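Local coordinates for RIM-binding protein, isoform F (Drosophila melanogaster, PDB 4Z8A), which binds short peptides, among them one derived from the calcium channel Cacophony, through its third SH3 domain, probably helping to organise the synaptic active zone, at residues L37-G42 against L67-F72. Numbering follows the deposited sequence. Where two conformers were deposited one is given.
Sequences LCFKTG and LVPSNF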
# COMPACT_ATOMS: atom_id res chain seq x y z
N LEU A 37 -0.77 5.15 -6.03
CA LEU A 37 -1.79 6.01 -5.46
C LEU A 37 -1.16 7.04 -4.51
O LEU A 37 -0.23 6.72 -3.76
CB LEU A 37 -2.82 5.13 -4.73
CG LEU A 37 -4.15 5.65 -4.23
CD1 LEU A 37 -4.94 6.23 -5.37
CD2 LEU A 37 -4.92 4.48 -3.61
N CYS A 38 -1.65 8.29 -4.59
CA CYS A 38 -1.26 9.34 -3.67
C CYS A 38 -2.16 9.33 -2.42
O CYS A 38 -3.35 9.10 -2.53
CB CYS A 38 -1.36 10.69 -4.38
SG CYS A 38 -0.69 12.09 -3.50
N PHE A 39 -1.59 9.58 -1.23
CA PHE A 39 -2.44 9.66 -0.04
C PHE A 39 -1.78 10.45 1.08
O PHE A 39 -0.58 10.76 1.01
CB PHE A 39 -2.83 8.26 0.47
CG PHE A 39 -1.65 7.33 0.70
CD1 PHE A 39 -0.98 7.34 1.90
CD2 PHE A 39 -1.23 6.46 -0.30
CE1 PHE A 39 0.09 6.49 2.11
CE2 PHE A 39 -0.19 5.62 -0.10
CZ PHE A 39 0.48 5.63 1.12
N LYS A 40 -2.56 10.76 2.11
CA LYS A 40 -2.10 11.55 3.26
C LYS A 40 -2.27 10.79 4.56
O LYS A 40 -3.15 9.95 4.70
CB LYS A 40 -2.85 12.89 3.33
CG LYS A 40 -2.62 13.79 2.10
CD LYS A 40 -1.23 14.41 2.10
CE LYS A 40 -1.09 15.44 0.98
NZ LYS A 40 0.16 16.24 1.10
N THR A 41 -1.42 11.11 5.53
CA THR A 41 -1.53 10.53 6.86
C THR A 41 -2.97 10.57 7.39
O THR A 41 -3.62 11.60 7.30
CB THR A 41 -0.64 11.29 7.82
OG1 THR A 41 0.71 11.22 7.35
CG2 THR A 41 -0.73 10.72 9.26
N GLY A 42 -3.45 9.46 7.94
CA GLY A 42 -4.80 9.45 8.51
C GLY A 42 -5.88 8.99 7.54
O GLY A 42 -6.98 8.64 7.97
N LEU A 67 -1.50 1.16 -6.79
CA LEU A 67 -0.63 0.47 -5.87
C LEU A 67 -0.16 1.41 -4.75
O LEU A 67 0.14 2.58 -4.98
CB LEU A 67 0.58 -0.11 -6.62
CG LEU A 67 0.26 -1.17 -7.68
CD1 LEU A 67 1.52 -1.56 -8.44
CD2 LEU A 67 -0.39 -2.40 -7.07
N VAL A 68 -0.10 0.86 -3.54
CA VAL A 68 0.35 1.61 -2.36
C VAL A 68 1.46 0.85 -1.63
O VAL A 68 1.41 -0.37 -1.50
CB VAL A 68 -0.83 1.89 -1.40
CG1 VAL A 68 -1.90 2.69 -2.11
CG2 VAL A 68 -1.41 0.61 -0.89
N PRO A 69 2.49 1.57 -1.18
CA PRO A 69 3.62 0.92 -0.48
C PRO A 69 3.23 0.44 0.93
O PRO A 69 2.80 1.24 1.74
CB PRO A 69 4.67 2.03 -0.39
CG PRO A 69 3.91 3.29 -0.38
CD PRO A 69 2.63 3.03 -1.23
N SER A 70 3.38 -0.85 1.18
CA SER A 70 2.94 -1.43 2.45
C SER A 70 3.59 -0.77 3.65
O SER A 70 3.00 -0.71 4.73
CB SER A 70 3.22 -2.93 2.45
OG SER A 70 4.62 -3.18 2.27
N ASN A 71 4.81 -0.25 3.47
CA ASN A 71 5.56 0.25 4.60
C ASN A 71 5.13 1.65 5.02
O ASN A 71 5.64 2.17 5.99
CB ASN A 71 7.08 0.18 4.34
CG ASN A 71 7.53 0.90 3.09
OD1 ASN A 71 6.76 1.13 2.16
ND2 ASN A 71 8.82 1.26 3.05
N PHE A 72 4.14 2.24 4.33
CA PHE A 72 3.61 3.53 4.74
C PHE A 72 2.29 3.38 5.51
O PHE A 72 1.72 4.38 5.95
CB PHE A 72 3.39 4.44 3.51
CG PHE A 72 4.62 5.20 3.10
CD1 PHE A 72 5.75 4.52 2.69
CD2 PHE A 72 4.62 6.58 3.09
CE1 PHE A 72 6.90 5.21 2.32
CE2 PHE A 72 5.76 7.29 2.71
CZ PHE A 72 6.91 6.59 2.33
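Leu37 and Phe39 meet Leu67, Val68, Pro69 and Phe72 in a buried, largely apolar contact of the SH3 fold, where the loop between helix 32-35 and strand 44-48 lies against the end of strand 64-69 and the 3-10 turn that follows it. One backbone hydrogen bond ties the two together: Leu37 N donates to Leu67 O (2.9 Å) with an N-H...O angle of 162°, from a position tilted 29° out of the carbonyl plane. Next to it, the branched side chains of Leu37 and Val68 suit a buried spot by running side by side, CG1 of Val68 resting 3.7 Å from CB of Leu37 and also touching CD2 of Leu37.

Farther along the backbones stand wider apart, and the long, flat ring of Phe39 bridges them. Its CG stands between the backbone N and the carbonyl carbon (chi1 53°), and Phe39 CE2 meets CG1 of Val68 at 3.9 Å. Pro69, whose ring adds apolar bulk without an N-H to be satisfied, comes tip to tip with Phe39.

The 3-10 turn also serves the ligand: Asn71 ND2 hydrogen-bonds to the bound peptide, and Phe72 touches both Phe39 and an apolar peptide side chain. Within the turn, Phe72 N donates a hydrogen bond to Pro69 O. At the Phe39 ring edge, near its plane, Phe39 CZ meets Phe72 CB at 3.9 Å and Phe39 CE2 meets Pro69 CD at 4.0 Å.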